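Local coordinates for 3-hexulose-6-phosphate isomerase (Methanocaldococcus jannaschii, PDB 1JEO), which catalyses the isomerization of 3-hexulose 6-phosphate to and from fructose 6-phosphate, a sugar-phosphate step on the way to ribose 5-phosphate, at residues D8-S11 / N12-I16; D31-I34 / D35-K39; K138-M142 / G143-E147. All blocks are in the same frame, centred on the assembly; numbering follows the deposited sequence.

Contact 1. Residues D8-S11 / N12-I16; sequences DIVS and NNILI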
loop_
_atom_site.group_PDB
_atom_site.type_symbol
_atom_site.label_atom_id
_atom_site.label_comp_id
_atom_site.label_asym_id
_atom_site.label_seq_id
_atom_site.Cartn_x
_atom_site.Cartn_y
_atom_site.Cartn_z
ATOM N N ASP A 8 17.838 13.619 -9.321
ATOM C CA ASP A 8 16.891 14.237 -10.254
ATOM C C ASP A 8 15.789 13.257 -10.656
ATOM O O ASP A 8 14.633 13.652 -10.822
ATOM C CB ASP A 8 17.605 14.748 -11.513
ATOM C CG ASP A 8 18.371 16.045 -11.280
ATOM O OD1 ASP A 8 19.245 16.360 -12.115
ATOM O OD2 ASP A 8 18.101 16.755 -10.283
ATOM N N ILE A 9 16.156 11.980 -10.787
ATOM C CA ILE A 9 15.211 10.918 -11.141
ATOM C C ILE A 9 14.243 10.699 -9.974
ATOM O O ILE A 9 13.030 10.655 -10.185
ATOM C CB ILE A 9 15.953 9.613 -11.568
ATOM C CG1 ILE A 9 16.538 9.818 -12.971
ATOM C CG2 ILE A 9 15.010 8.384 -11.563
ATOM C CD1 ILE A 9 17.602 8.821 -13.363
ATOM N N VAL A 10 14.782 10.669 -8.750
ATOM C CA VAL A 10 13.966 10.492 -7.547
ATOM C C VAL A 10 13.021 11.693 -7.368
ATOM O O VAL A 10 11.835 11.495 -7.116
ATOM C CB VAL A 10 14.835 10.279 -6.265
ATOM C CG1 VAL A 10 13.941 10.166 -5.033
ATOM C CG2 VAL A 10 15.665 9.004 -6.392
ATOM N N SER A 11 13.536 12.913 -7.570
ATOM C CA SER A 11 12.741 14.147 -7.448
ATOM C C SER A 11 11.568 14.201 -8.432
ATOM O O SER A 11 10.467 14.603 -8.057
ATOM C CB SER A 11 13.612 15.391 -7.646
ATOM O OG SER A 11 14.523 15.552 -6.577
ATOM N N ASN A 12 11.804 13.760 -9.669
ATOM C CA ASN A 12 10.770 13.742 -10.703
ATOM C C ASN A 12 9.760 12.612 -10.502
ATOM O O ASN A 12 8.607 12.729 -10.927
ATOM C CB ASN A 12 11.389 13.689 -12.104
ATOM C CG ASN A 12 12.032 15.007 -12.510
ATOM O OD1 ASN A 12 11.438 16.077 -12.366
ATOM N ND2 ASN A 12 13.254 14.934 -13.020
ATOM N N ASN A 13 10.190 11.544 -9.822
ATOM C CA ASN A 13 9.324 10.396 -9.509
ATOM C C ASN A 13 8.286 10.768 -8.451
ATOM O O ASN A 13 7.150 10.298 -8.501
ATOM C CB ASN A 13 10.137 9.198 -9.008
ATOM C CG ASN A 13 10.786 8.406 -10.128
ATOM O OD1 ASN A 13 11.762 7.693 -9.900
ATOM N ND2 ASN A 13 10.225 8.486 -11.330
ATOM N N ILE A 14 8.683 11.633 -7.512
ATOM C CA ILE A 14 7.799 12.094 -6.432
ATOM C C ILE A 14 6.726 13.023 -7.003
ATOM O O ILE A 14 5.591 13.023 -6.523
ATOM C CB ILE A 14 8.590 12.819 -5.273
ATOM C CG1 ILE A 14 9.809 11.998 -4.811
ATOM C CG2 ILE A 14 7.689 13.074 -4.063
ATOM C CD1 ILE A 14 9.608 10.483 -4.672
ATOM N N LEU A 15 7.072 13.743 -8.073
ATOM C CA LEU A 15 6.148 14.669 -8.735
ATOM C C LEU A 15 4.996 13.969 -9.469
ATOM O O LEU A 15 3.947 14.569 -9.690
ATOM C CB LEU A 15 6.900 15.614 -9.683
ATOM C CG LEU A 15 7.880 16.628 -9.071
ATOM C CD1 LEU A 15 8.531 17.428 -10.187
ATOM C CD2 LEU A 15 7.193 17.563 -8.077
ATOM N N ILE A 16 5.188 12.685 -9.779
ATOM C CA ILE A 16 4.193 11.838 -10.450
ATOM C C ILE A 16 2.978 11.626 -9.516
ATOM O O ILE A 16 1.851 11.432 -9.982
ATOM C CB ILE A 16 4.856 10.476 -10.898
ATOM C CG1 ILE A 16 5.796 10.735 -12.084
ATOM C CG2 ILE A 16 3.824 9.384 -11.230
ATOM C CD1 ILE A 16 6.640 9.538 -12.518
#
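Residues 8-11 and 12-16 follow one another along helix 5-15, where Asn12 N bonds to Asp8 O (3.1 Å), Asn13 N to Ile9 O (3.0 Å) and Ile14 N to Val10 O (3.2 Å), each reaching back four residues. Val10 O also receives a weak second bond from Asn13 N, so two successive amides share this oxygen. The side chains one turn apart run in pairs. Ile9 and Asn13 lie side by side and point the same way, Ile9 presenting its CG2 branch to the Asn13 side chain. On the next strip Ile14 bends back over the turn before it: with chi1 at -49° and chi2 at -42°, its CG1 comes to 3.1 Å from Val10 O and its CD1 to 4.4 Å from Val10 CG1, a loose apolar touch. The two strips form the inner side of this N-terminal helix, which packs on helix 144-164 of the SIS fold and on the loop leading into it. Val10 meets Glu148 there, Ile14 meets Ile152, and Ile9 rests on Ser137 and Leu140. Asn13, buried, touches Val134 and Lys135 of the loop and Thr145 and Thr149 of the helix; an alanine here would probably open a gap between this helix and helix 144-164, where the side chain now packs. On the more exposed side the side chains lie close to backbone oxygens of the turn before. Leu15 lays its CG 3.4 Å from Ser11 O, and Ser11 OG, turned beside its own backbone N, hydrogen-bonds to Leu7 O one turn earlier. Asn12 brings ND2 to 2.9 Å from Asp8 O, but at an angle too poor for a hydrogen bond.

Contact 2. Residues D31-I34 / D35-K39; sequences DSLI and DRIIK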
loop_
_atom_site.group_PDB
_atom_site.type_symbol
_atom_site.label_atom_id
_atom_site.label_comp_id
_atom_site.label_asym_id
_atom_site.label_seq_id
_atom_site.Cartn_x
_atom_site.Cartn_y
_atom_site.Cartn_z
ATOM N N ASP A 31 -9.381 7.831 -3.523
ATOM C CA ASP A 31 -10.650 7.901 -2.787
ATOM C C ASP A 31 -11.207 6.510 -2.516
ATOM O O ASP A 31 -11.707 6.244 -1.423
ATOM C CB ASP A 31 -11.697 8.731 -3.546
ATOM C CG ASP A 31 -11.431 10.234 -3.484
ATOM O OD1 ASP A 31 -10.634 10.689 -2.639
ATOM O OD2 ASP A 31 -12.032 10.970 -4.295
ATOM N N SER A 32 -11.057 5.620 -3.499
ATOM C CA SER A 32 -11.522 4.236 -3.397
ATOM C C SER A 32 -10.689 3.456 -2.377
ATOM O O SER A 32 -11.247 2.711 -1.578
ATOM C CB SER A 32 -11.483 3.547 -4.764
ATOM O OG SER A 32 -12.080 2.266 -4.712
ATOM N N LEU A 33 -9.372 3.694 -2.363
ATOM C CA LEU A 33 -8.451 3.036 -1.421
ATOM C C LEU A 33 -8.816 3.400 0.023
ATOM O O LEU A 33 -8.951 2.515 0.865
ATOM C CB LEU A 33 -6.984 3.420 -1.722
ATOM C CG LEU A 33 -5.821 3.077 -0.758
ATOM C CD1 LEU A 33 -5.665 1.584 -0.545
ATOM C CD2 LEU A 33 -4.525 3.651 -1.294
ATOM N N ILE A 34 -9.055 4.692 0.257
ATOM C CA ILE A 34 -9.421 5.233 1.569
ATOM C C ILE A 34 -10.806 4.747 2.027
ATOM O O ILE A 34 -10.975 4.380 3.191
ATOM C CB ILE A 34 -9.332 6.796 1.557
ATOM C CG1 ILE A 34 -7.869 7.218 1.371
ATOM C CG2 ILE A 34 -9.899 7.411 2.846
ATOM C CD1 ILE A 34 -7.682 8.668 1.040
ATOM N N ASP A 35 -11.757 4.690 1.094
ATOM C CA ASP A 35 -13.126 4.240 1.372
ATOM C C ASP A 35 -13.148 2.769 1.812
ATOM O O ASP A 35 -13.812 2.422 2.793
ATOM C CB ASP A 35 -14.015 4.451 0.137
ATOM C CG ASP A 35 -15.500 4.372 0.454
ATOM O OD1 ASP A 35 -15.943 4.994 1.444
ATOM O OD2 ASP A 35 -16.228 3.688 -0.297
ATOM N N ARG A 36 -12.352 1.943 1.126
ATOM C CA ARG A 36 -12.229 0.510 1.420
ATOM C C ARG A 36 -11.538 0.249 2.759
ATOM O O ARG A 36 -11.887 -0.707 3.450
ATOM C CB ARG A 36 -11.476 -0.208 0.300
ATOM C CG ARG A 36 -12.258 -0.312 -0.987
ATOM C CD ARG A 36 -11.374 -0.824 -2.103
ATOM N NE ARG A 36 -11.985 -0.650 -3.418
ATOM C CZ ARG A 36 -12.540 -1.626 -4.132
ATOM N NH1 ARG A 36 -12.572 -2.870 -3.673
ATOM N NH2 ARG A 36 -13.066 -1.352 -5.314
ATOM N N ILE A 37 -10.594 1.123 3.127
ATOM C CA ILE A 37 -9.853 1.036 4.398
ATOM C C ILE A 37 -10.781 1.346 5.590
ATOM O O ILE A 37 -10.748 0.638 6.604
ATOM C CB ILE A 37 -8.579 1.973 4.382
ATOM C CG1 ILE A 37 -7.462 1.322 3.551
ATOM C CG2 ILE A 37 -8.065 2.285 5.804
ATOM C CD1 ILE A 37 -6.240 2.214 3.306
ATOM N N ILE A 38 -11.641 2.355 5.427
ATOM C CA ILE A 38 -12.597 2.771 6.464
ATOM C C ILE A 38 -13.761 1.771 6.631
ATOM O O ILE A 38 -14.224 1.528 7.755
ATOM C CB ILE A 38 -13.108 4.235 6.182
ATOM C CG1 ILE A 38 -11.940 5.220 6.344
ATOM C CG2 ILE A 38 -14.255 4.641 7.128
ATOM C CD1 ILE A 38 -12.210 6.621 5.818
ATOM N N LYS A 39 -14.169 1.149 5.526
ATOM C CA LYS A 39 -15.271 0.186 5.528
ATOM C C LYS A 39 -14.891 -1.245 5.897
ATOM O O LYS A 39 -15.762 -2.041 6.259
ATOM C CB LYS A 39 -16.003 0.201 4.182
ATOM C CG LYS A 39 -16.872 1.430 3.965
ATOM C CD LYS A 39 -17.532 1.394 2.602
ATOM C CE LYS A 39 -18.483 2.562 2.416
ATOM N NZ LYS A 39 -19.061 2.571 1.041
#
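Ser32 O receives Arg36 N at 3.0 Å, and the same two residues meet again through their side chains. Arg36 NE gives its hydrogen to Ser32 OG over 3.2 Å in an almost straight bond (177°), with the hydroxyl oxygen at the edge of the guanidinium and in its plane. Ser32 OG stands anti to the backbone N (chi1 -173°), while the arginine chain runs extended from CG to NE back along the helix, CG passing 3.2 Å from Ser32 O. Beyond NE, Arg36 NH1 makes a salt bridge with Asp127, fixing the far side of the group as well. Helix 24-39 lies against the parallel sheet of the SIS fold, and the side toward the sheet is largely apolar: Leu33 CD1 and Ile37 CD1 lie 3.9 Å apart, side by side, above Leu85, Ile87 and Ile113 and between the flanking helices 49-64 and 144-164. Ile34 CG2 and Ile38 CD1 pair alike at 3.8 Å, and Ile34 reaches Glu160 and Arg164, the latter also salt-bridged to Asp31. On the outer side Lys39 NZ reaches back to Asp35 OD2 in a salt bridge of 3.3 Å whose hydrogen bond is weak.

Contact 3. Residues K138-M142 / G143-E147; sequences KYLPM and GTTFE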
loop_
_atom_site.group_PDB
_atom_site.type_symbol
_atom_site.label_atom_id
_atom_site.label_comp_id
_atom_site.label_asym_id
_atom_site.label_seq_id
_atom_site.Cartn_x
_atom_site.Cartn_y
_atom_site.Cartn_z
ATOM N N LYS A 138 20.232 2.991 -14.201
ATOM C CA LYS A 138 21.324 2.017 -14.090
ATOM C C LYS A 138 21.790 1.876 -12.632
ATOM O O LYS A 138 22.066 0.772 -12.168
ATOM C CB LYS A 138 22.498 2.460 -14.973
ATOM C CG LYS A 138 23.625 1.446 -15.124
ATOM C CD LYS A 138 24.760 2.028 -15.935
ATOM C CE LYS A 138 25.858 1.007 -16.163
ATOM N NZ LYS A 138 27.000 1.608 -16.908
ATOM N N TYR A 139 21.828 3.002 -11.918
ATOM C CA TYR A 139 22.268 3.023 -10.525
ATOM C C TYR A 139 21.146 3.045 -9.480
ATOM O O TYR A 139 21.393 3.143 -8.275
ATOM C CB TYR A 139 23.317 4.123 -10.324
ATOM C CG TYR A 139 24.555 3.892 -11.177
ATOM C CD1 TYR A 139 24.921 4.802 -12.188
ATOM C CD2 TYR A 139 25.330 2.722 -11.022
ATOM C CE1 TYR A 139 26.040 4.546 -13.038
ATOM C CE2 TYR A 139 26.442 2.452 -11.856
ATOM C CZ TYR A 139 26.789 3.366 -12.859
ATOM O OH TYR A 139 27.869 3.098 -13.668
ATOM N N LEU A 140 19.911 2.903 -9.968
ATOM C CA LEU A 140 18.685 2.808 -9.159
ATOM C C LEU A 140 17.965 1.628 -9.858
ATOM O O LEU A 140 16.936 1.819 -10.521
ATOM C CB LEU A 140 17.856 4.103 -9.239
ATOM C CG LEU A 140 18.388 5.389 -8.588
ATOM C CD1 LEU A 140 17.549 6.579 -9.018
ATOM C CD2 LEU A 140 18.441 5.267 -7.070
ATOM N N PRO A 141 18.485 0.383 -9.683
ATOM C CA PRO A 141 17.960 -0.847 -10.289
ATOM C C PRO A 141 16.753 -1.509 -9.649
ATOM O O PRO A 141 16.366 -1.163 -8.539
ATOM C CB PRO A 141 19.165 -1.799 -10.214
ATOM C CG PRO A 141 20.239 -1.035 -9.464
ATOM C CD PRO A 141 19.505 -0.004 -8.698
ATOM N N MET A 142 16.257 -2.558 -10.322
ATOM C CA MET A 142 15.099 -3.367 -9.896
ATOM C C MET A 142 13.885 -2.476 -9.572
ATOM O O MET A 142 13.535 -1.587 -10.354
ATOM C CB MET A 142 15.444 -4.255 -8.672
ATOM C CG MET A 142 16.780 -4.999 -8.697
ATOM S SD MET A 142 16.923 -6.235 -9.968
ATOM C CE MET A 142 15.901 -7.542 -9.278
ATOM N N GLY A 143 13.318 -2.661 -8.380
ATOM C CA GLY A 143 12.176 -1.881 -7.957
ATOM C C GLY A 143 12.528 -0.740 -7.023
ATOM O O GLY A 143 11.621 -0.190 -6.402
ATOM N N THR A 144 13.814 -0.371 -6.943
ATOM C CA THR A 144 14.314 0.710 -6.068
ATOM C C THR A 144 13.453 1.975 -6.052
ATOM O O THR A 144 12.992 2.384 -4.989
ATOM C CB THR A 144 15.784 1.103 -6.414
ATOM O OG1 THR A 144 16.629 -0.046 -6.286
ATOM C CG2 THR A 144 16.322 2.191 -5.486
ATOM N N THR A 145 13.196 2.545 -7.230
ATOM C CA THR A 145 12.399 3.764 -7.338
ATOM C C THR A 145 10.921 3.568 -7.015
ATOM O O THR A 145 10.290 4.478 -6.481
ATOM C CB THR A 145 12.579 4.464 -8.696
ATOM O OG1 THR A 145 12.326 3.542 -9.762
ATOM C CG2 THR A 145 13.992 5.014 -8.817
ATOM N N PHE A 146 10.394 2.372 -7.300
ATOM C CA PHE A 146 8.999 2.035 -6.995
ATOM C C PHE A 146 8.816 1.965 -5.471
ATOM O O PHE A 146 7.846 2.506 -4.956
ATOM C CB PHE A 146 8.576 0.705 -7.669
ATOM C CG PHE A 146 7.288 0.111 -7.117
ATOM C CD1 PHE A 146 6.043 0.739 -7.342
ATOM C CD2 PHE A 146 7.331 -1.033 -6.286
ATOM C CE1 PHE A 146 4.856 0.242 -6.739
ATOM C CE2 PHE A 146 6.153 -1.542 -5.678
ATOM C CZ PHE A 146 4.913 -0.903 -5.903
ATOM N N GLU A 147 9.734 1.285 -4.780
ATOM C CA GLU A 147 9.683 1.143 -3.319
ATOM C C GLU A 147 9.749 2.499 -2.604
ATOM O O GLU A 147 9.010 2.726 -1.646
ATOM C CB GLU A 147 10.798 0.218 -2.829
ATOM C CG GLU A 147 10.612 -1.246 -3.241
ATOM C CD GLU A 147 11.875 -1.885 -3.794
ATOM O OE1 GLU A 147 12.969 -1.298 -3.656
ATOM O OE2 GLU A 147 11.779 -2.981 -4.381
HETATM O O HOH W 1 14.355 1.263 -9.859
HETATM O O HOH W 2 11.738 0.823 -9.841
#
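The flat carbonyl group of Pro141 is met by both polar groups of Thr144: OG1 lies in the carbonyl plane and donates to Pro141 O over 2.5 Å, a distance so short that its exact value is doubtful, while Thr144 N, tilted 27° from that plane, bonds to the same oxygen at 3.1 Å. One residue thus grips the oxygen twice, because chi1 of -58° swings OG1 round beside its own backbone N. A little before this, Lys138 lays its CG over the centre of one face of the Tyr139 ring. The bond from Thr144 N closes a type II' beta turn, Pro141 to Thr144, with Met142 in the positive-phi position and Gly143 next. Gly143 is also the N-cap of helix 144-164, its O accepting Glu147 N at 2.9 Å; a CB here would probably come too close to Glu147 OE2 as it now stands. Behind the turn Leu140 crosses the two threonines at about a right angle, its CD2 touching Thr144 CG2 (4.1 Å) and its CD1 Thr145 CG2 (3.9 Å). Two waters join the loop to the first helical turn. One accepts from Thr145 N and sits 2.7 Å from Leu140 O; the other accepts from Phe146 N, donates to Met142 O and lies 2.8 Å from Thr145 OG1, which is also bonded to Lys135 O. Glu147, probably the proton acceptor of the isomerase, lies three residues beyond the turn, in the first turn of the helix, touching Ser51 and forming a salt bridge through OE1 with Arg50. Gly143 lies near Gly91 and Ser51, both inferred to bind substrate, and the bonds at Pro141 O and Gly143 O fix the helix start that carries Glu147, probably helping to place it.

Overall arrangement
The three contacts follow one another along the chain: contact 1 on helix 5-15, contact 2 on helix 24-39, and contact 3 where a loop after strand 128-130 enters helix 144-164. Contacts 1 and 3 are neighbours, their centres about 12 Å apart, and touch through Ile9 and Val10 on Leu140 and Asn13 on Thr145, so the N-terminal helix backs the turn that precedes Glu147. Contact 2 lies on the other side of the chain's centre from contact 3, about 29 Å between centres and about 26 Å from contact 1. Helix 144-164 connects all three: its first turns meet helix 5-15, its later ones helix 24-39, tying the probable catalytic end to the helices over the sheet.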